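Long-range contacts in polyketide Synthase III (Ectocarpus siliculosus, PDB 4B0N), which probably transfers acyl groups as a type III polyketide synthase of the chalcone synthase family, in a pathway leading to phlorotannin monomers: residues D269-L274 against L315-L320; L265-N270 against I409-I414. All blocks are in the same frame, centred on the assembly; numbering follows the deposited sequence.

Contact 1: D269-L274 against L315-L320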
# COMPACT_ATOMS: atom_id res chain seq x y z
N ASP A 269 -20.60 2.07 -8.38
CA ASP A 269 -19.83 3.26 -8.00
C ASP A 269 -19.08 3.08 -6.69
O ASP A 269 -19.38 2.18 -5.90
CB ASP A 269 -20.75 4.49 -7.92
CG ASP A 269 -19.98 5.81 -8.00
OD1 ASP A 269 -18.96 5.88 -8.71
OD2 ASP A 269 -20.42 6.79 -7.35
N ASN A 270 -18.09 3.95 -6.47
CA ASN A 270 -17.42 4.08 -5.18
C ASN A 270 -17.43 5.53 -4.71
O ASN A 270 -17.38 6.46 -5.53
CB ASN A 270 -15.98 3.53 -5.24
CG ASN A 270 -15.20 4.05 -6.43
OD1 ASN A 270 -14.79 5.21 -6.47
ND2 ASN A 270 -14.96 3.17 -7.40
N HIS A 271 -17.51 5.72 -3.40
CA HIS A 271 -17.55 7.06 -2.82
C HIS A 271 -16.71 7.14 -1.58
O HIS A 271 -16.61 6.17 -0.83
CB HIS A 271 -19.00 7.46 -2.52
CG HIS A 271 -19.18 8.93 -2.22
ND1 HIS A 271 -18.89 9.89 -3.12
CD2 HIS A 271 -19.67 9.58 -1.09
CE1 HIS A 271 -19.16 11.10 -2.58
NE2 HIS A 271 -19.63 10.90 -1.34
N ALA A 272 -16.10 8.30 -1.37
CA ALA A 272 -15.29 8.56 -0.19
C ALA A 272 -15.64 9.92 0.41
O ALA A 272 -16.25 10.75 -0.25
CB ALA A 272 -13.81 8.50 -0.55
N TRP A 273 -15.27 10.12 1.67
CA TRP A 273 -15.42 11.41 2.33
C TRP A 273 -14.64 11.48 3.61
O TRP A 273 -14.85 10.68 4.52
CB TRP A 273 -16.88 11.75 2.60
CG TRP A 273 -17.07 13.19 3.00
CD1 TRP A 273 -17.27 13.70 4.28
CD2 TRP A 273 -17.05 14.37 2.12
NE1 TRP A 273 -17.38 15.06 4.26
CE2 TRP A 273 -17.26 15.53 3.00
CE3 TRP A 273 -16.90 14.57 0.75
CZ2 TRP A 273 -17.31 16.83 2.50
CZ3 TRP A 273 -16.95 15.88 0.26
CH2 TRP A 273 -17.15 16.98 1.11
N LEU A 274 -13.73 12.46 3.69
CA LEU A 274 -12.97 12.73 4.90
C LEU A 274 -13.74 13.72 5.79
O LEU A 274 -14.15 14.79 5.33
CB LEU A 274 -11.59 13.29 4.55
CG LEU A 274 -10.36 12.91 5.38
CD1 LEU A 274 -9.13 13.61 4.83
CD2 LEU A 274 -10.51 13.22 6.86
N LEU A 315 -25.88 8.36 -2.63
CA LEU A 315 -27.13 7.99 -3.29
C LEU A 315 -27.72 9.09 -4.17
O LEU A 315 -28.42 8.80 -5.14
CB LEU A 315 -28.17 7.52 -2.26
CG LEU A 315 -27.92 6.21 -1.52
CD1 LEU A 315 -28.84 6.09 -0.32
CD2 LEU A 315 -28.08 5.01 -2.44
N LYS A 316 -27.43 10.35 -3.85
CA LYS A 316 -27.91 11.48 -4.65
C LYS A 316 -27.20 11.58 -6.00
O LYS A 316 -27.75 12.14 -6.95
CB LYS A 316 -27.79 12.80 -3.88
CG LYS A 316 -28.95 13.06 -2.92
CD LYS A 316 -28.71 14.26 -2.02
CE LYS A 316 -29.75 14.35 -0.92
NZ LYS A 316 -29.52 15.50 0.01
N LYS A 317 -25.99 11.03 -6.08
CA LYS A 317 -25.24 10.94 -7.34
C LYS A 317 -25.93 10.02 -8.34
O LYS A 317 -25.72 10.13 -9.55
CB LYS A 317 -23.82 10.44 -7.07
CG LYS A 317 -22.90 11.46 -6.41
CD LYS A 317 -21.65 10.80 -5.82
CE LYS A 317 -20.70 10.31 -6.91
NZ LYS A 317 -19.66 9.39 -6.36
N HIS A 318 -26.77 9.12 -7.82
CA HIS A 318 -27.49 8.13 -8.63
C HIS A 318 -28.98 8.29 -8.53
O HIS A 318 -29.73 7.38 -8.93
CB HIS A 318 -27.07 6.72 -8.23
CG HIS A 318 -25.61 6.44 -8.46
ND1 HIS A 318 -25.15 5.82 -9.57
CD2 HIS A 318 -24.49 6.71 -7.67
CE1 HIS A 318 -23.81 5.71 -9.49
NE2 HIS A 318 -23.41 6.25 -8.33
N LYS A 319 -29.42 9.43 -8.01
CA LYS A 319 -30.85 9.77 -7.90
C LYS A 319 -31.64 8.78 -7.03
O LYS A 319 -32.77 8.41 -7.36
CB LYS A 319 -31.48 9.94 -9.29
CG LYS A 319 -31.08 11.24 -9.98
CD LYS A 319 -30.70 11.03 -11.44
CE LYS A 319 -30.12 12.31 -12.01
NZ LYS A 319 -29.33 12.09 -13.25
N LEU A 320 -31.03 8.37 -5.92
CA LEU A 320 -31.62 7.38 -5.02
C LEU A 320 -31.63 7.86 -3.56
O LEU A 320 -30.85 8.73 -3.18
CB LEU A 320 -30.86 6.04 -5.11
CG LEU A 320 -30.66 5.35 -6.47
CD1 LEU A 320 -29.64 4.24 -6.36
CD2 LEU A 320 -31.97 4.83 -7.07
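The imidazole of H318 offers its edge to D269: NE2 donates to D269 OD2 over 3.2 Å, nearly straight at 171°, with the oxygen close to the ring plane. The two flat groups are not coplanar, since the carboxylate is turned 57° from the ring and receives the N-H from above its own plane. K317 comes in differently, its side chain at about a right angle to that of D269, and NZ lies 2.9 Å from OD2 on the syn lone pair, completing a salt bridge. One carboxylate oxygen thus serves two donors. The lysine chain bends at chi3 (71°), which brings CE to 3.6 Å from D269 OD2. Beyond it, the H271 ring meets the ammonium group obliquely, in a weak hydrogen bond from K317 NZ to H271 ND1 of 3.4 Å; the nearby positive charge would tend to keep this imidazole neutral. An alanine at D269 would probably leave K317 without its countercharge, held here by little more than the weak bond to H271, and H318 NE2 without its acceptor. K317 and H318 lie in the turn that ends helix 299-316, a Schellman motif with K319 at positive phi, where L315 O accepts from L320 N at 2.8 Å. Polar side chains therefore tie this helix end to strand 265-274 near the surface. F314 of the helix meets the H271 ring, R202 of helix 196-210 binds H271 O, and S183 of the second subunit packs on H271, while strand 405-413 pairs with the strand by backbone hydrogen bonds.

Contact 2: L265-N270 against I409-I414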
# COMPACT_ATOMS: atom_id res chain seq x y z
N LEU A 265 -25.34 -8.70 -9.50
CA LEU A 265 -25.03 -7.42 -8.87
C LEU A 265 -23.63 -6.99 -9.28
O LEU A 265 -22.70 -7.80 -9.26
CB LEU A 265 -25.11 -7.52 -7.35
CG LEU A 265 -26.48 -7.69 -6.68
CD1 LEU A 265 -26.32 -8.19 -5.26
CD2 LEU A 265 -27.28 -6.39 -6.71
N ALA A 266 -23.49 -5.73 -9.66
CA ALA A 266 -22.18 -5.17 -10.00
C ALA A 266 -21.88 -3.94 -9.16
O ALA A 266 -22.80 -3.23 -8.74
CB ALA A 266 -22.12 -4.83 -11.48
N ILE A 267 -20.60 -3.69 -8.91
CA ILE A 267 -20.19 -2.49 -8.18
C ILE A 267 -20.26 -1.27 -9.11
O ILE A 267 -19.34 -1.00 -9.89
CB ILE A 267 -18.80 -2.65 -7.51
CG1 ILE A 267 -18.76 -3.93 -6.66
CG2 ILE A 267 -18.47 -1.43 -6.65
CD1 ILE A 267 -17.38 -4.35 -6.19
N VAL A 268 -21.39 -0.56 -9.03
CA VAL A 268 -21.70 0.55 -9.94
C VAL A 268 -20.88 1.81 -9.66
O VAL A 268 -20.52 2.54 -10.59
CB VAL A 268 -23.21 0.88 -9.92
CG1 VAL A 268 -23.56 1.90 -11.00
CG2 VAL A 268 -24.04 -0.37 -10.13
N ASP A 269 -20.60 2.07 -8.38
CA ASP A 269 -19.83 3.26 -8.00
C ASP A 269 -19.08 3.08 -6.69
O ASP A 269 -19.38 2.18 -5.90
CB ASP A 269 -20.75 4.49 -7.92
CG ASP A 269 -19.98 5.81 -8.00
OD1 ASP A 269 -18.96 5.88 -8.71
OD2 ASP A 269 -20.42 6.79 -7.35
N ASN A 270 -18.09 3.95 -6.47
CA ASN A 270 -17.42 4.08 -5.18
C ASN A 270 -17.43 5.53 -4.71
O ASN A 270 -17.38 6.46 -5.53
CB ASN A 270 -15.98 3.53 -5.24
CG ASN A 270 -15.20 4.05 -6.43
OD1 ASN A 270 -14.79 5.21 -6.47
ND2 ASN A 270 -14.96 3.17 -7.40
N ILE A 409 -19.00 1.45 -1.22
CA ILE A 409 -19.26 0.98 -2.59
C ILE A 409 -20.76 0.75 -2.79
O ILE A 409 -21.49 0.45 -1.84
CB ILE A 409 -18.48 -0.31 -2.94
CG1 ILE A 409 -18.66 -1.37 -1.84
CG2 ILE A 409 -17.01 0.01 -3.18
CD1 ILE A 409 -18.43 -2.80 -2.30
N LEU A 410 -21.21 0.88 -4.04
CA LEU A 410 -22.62 0.71 -4.38
C LEU A 410 -22.83 -0.46 -5.33
O LEU A 410 -22.23 -0.51 -6.41
CB LEU A 410 -23.20 2.00 -4.98
CG LEU A 410 -24.66 2.04 -5.47
CD1 LEU A 410 -25.65 1.67 -4.37
CD2 LEU A 410 -24.99 3.41 -6.04
N LEU A 411 -23.68 -1.39 -4.91
CA LEU A 411 -24.01 -2.56 -5.72
C LEU A 411 -25.43 -2.46 -6.24
O LEU A 411 -26.38 -2.39 -5.46
CB LEU A 411 -23.83 -3.86 -4.93
CG LEU A 411 -22.41 -4.26 -4.53
CD1 LEU A 411 -22.03 -3.65 -3.19
CD2 LEU A 411 -22.30 -5.78 -4.47
N ARG A 412 -25.57 -2.44 -7.56
CA ARG A 412 -26.88 -2.46 -8.21
C ARG A 412 -26.94 -3.59 -9.23
O ARG A 412 -25.91 -4.01 -9.76
CB ARG A 412 -27.20 -1.12 -8.87
CG ARG A 412 -27.37 0.04 -7.89
CD ARG A 412 -27.79 1.31 -8.62
NE ARG A 412 -29.23 1.34 -8.87
CZ ARG A 412 -29.83 2.19 -9.70
NH1 ARG A 412 -29.13 3.09 -10.38
NH2 ARG A 412 -31.15 2.14 -9.86
N GLN A 413 -28.15 -4.06 -9.49
CA GLN A 413 -28.39 -5.21 -10.36
C GLN A 413 -28.39 -4.83 -11.85
O GLN A 413 -28.91 -3.78 -12.24
CB GLN A 413 -29.70 -5.89 -9.97
CG GLN A 413 -29.86 -7.30 -10.50
CD GLN A 413 -30.88 -8.12 -9.71
OE1 GLN A 413 -31.78 -8.72 -10.29
NE2 GLN A 413 -30.73 -8.14 -8.39
N ILE A 414 -27.80 -5.70 -12.66
CA ILE A 414 -27.88 -5.59 -14.12
C ILE A 414 -28.77 -6.71 -14.66
O ILE A 414 -29.34 -6.61 -15.74
CB ILE A 414 -26.49 -5.66 -14.80
CG1 ILE A 414 -25.42 -4.97 -13.95
CG2 ILE A 414 -26.56 -5.07 -16.21
CD1 ILE A 414 -24.01 -5.26 -14.41
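V268 and R412 meet obliquely, CG2 of the valine lying 3.5 Å from CB of the arginine; V268 CG1 stands anti to the backbone N (chi1 -173°), which leaves CG2, anti to the carbonyl carbon, to meet the arginine. A266, which pairs with R412, turns its CB to the tip of I414, whose CD1 approaches to 3.5 Å. On the sheet face that carries L265, I267, I409 and L411, I267 crosses I409 at a slant, its CG2 3.9 Å from I409 CB; on its other branch, I267 CG1 lies 4.2 Å from L411 CG. L265 reaches over the neighbouring strand, its CD2 against Q413 N at 3.7 Å. Helices 196-210 and 369-385 pack against this largely apolar face through F201, M198 and F378. Beneath the side chains, A266 and R412 exchange two backbone hydrogen bonds. The ladder then slips by one residue: V268 N donates to L410 O over 2.8 Å, whereas L410 N turns to D269 O at 2.9 Å. With V268 in a helix-like backbone conformation, this is consistent with a classic beta bulge. Such a bulged antiparallel pair here forms one side of the mixed sheet in the C-terminal half of what family membership identifies as a thiolase-like fold.

In the fold
Contacts 1 and 2 share D269 and N270 on strand 265-274, and their centres lie about 11 Å apart. The strand is used in two ways: its backbone pairs with 409-413, while its D269 side chain holds the turn that ends helix 299-316, with H271 adding a weak bond. H318 links the two directly, its CD2 packing 3.7 Å from L410 CD2 and its CE1 4.1 Å from V268 CG1, and L320 CD1 lies 3.9 Å from R412 NE. The bulge of contact 2 therefore adjoins the polar cluster of contact 1. None of the residues of the malonic acid pocket, among them G164, F165 and L188, belongs to either contact.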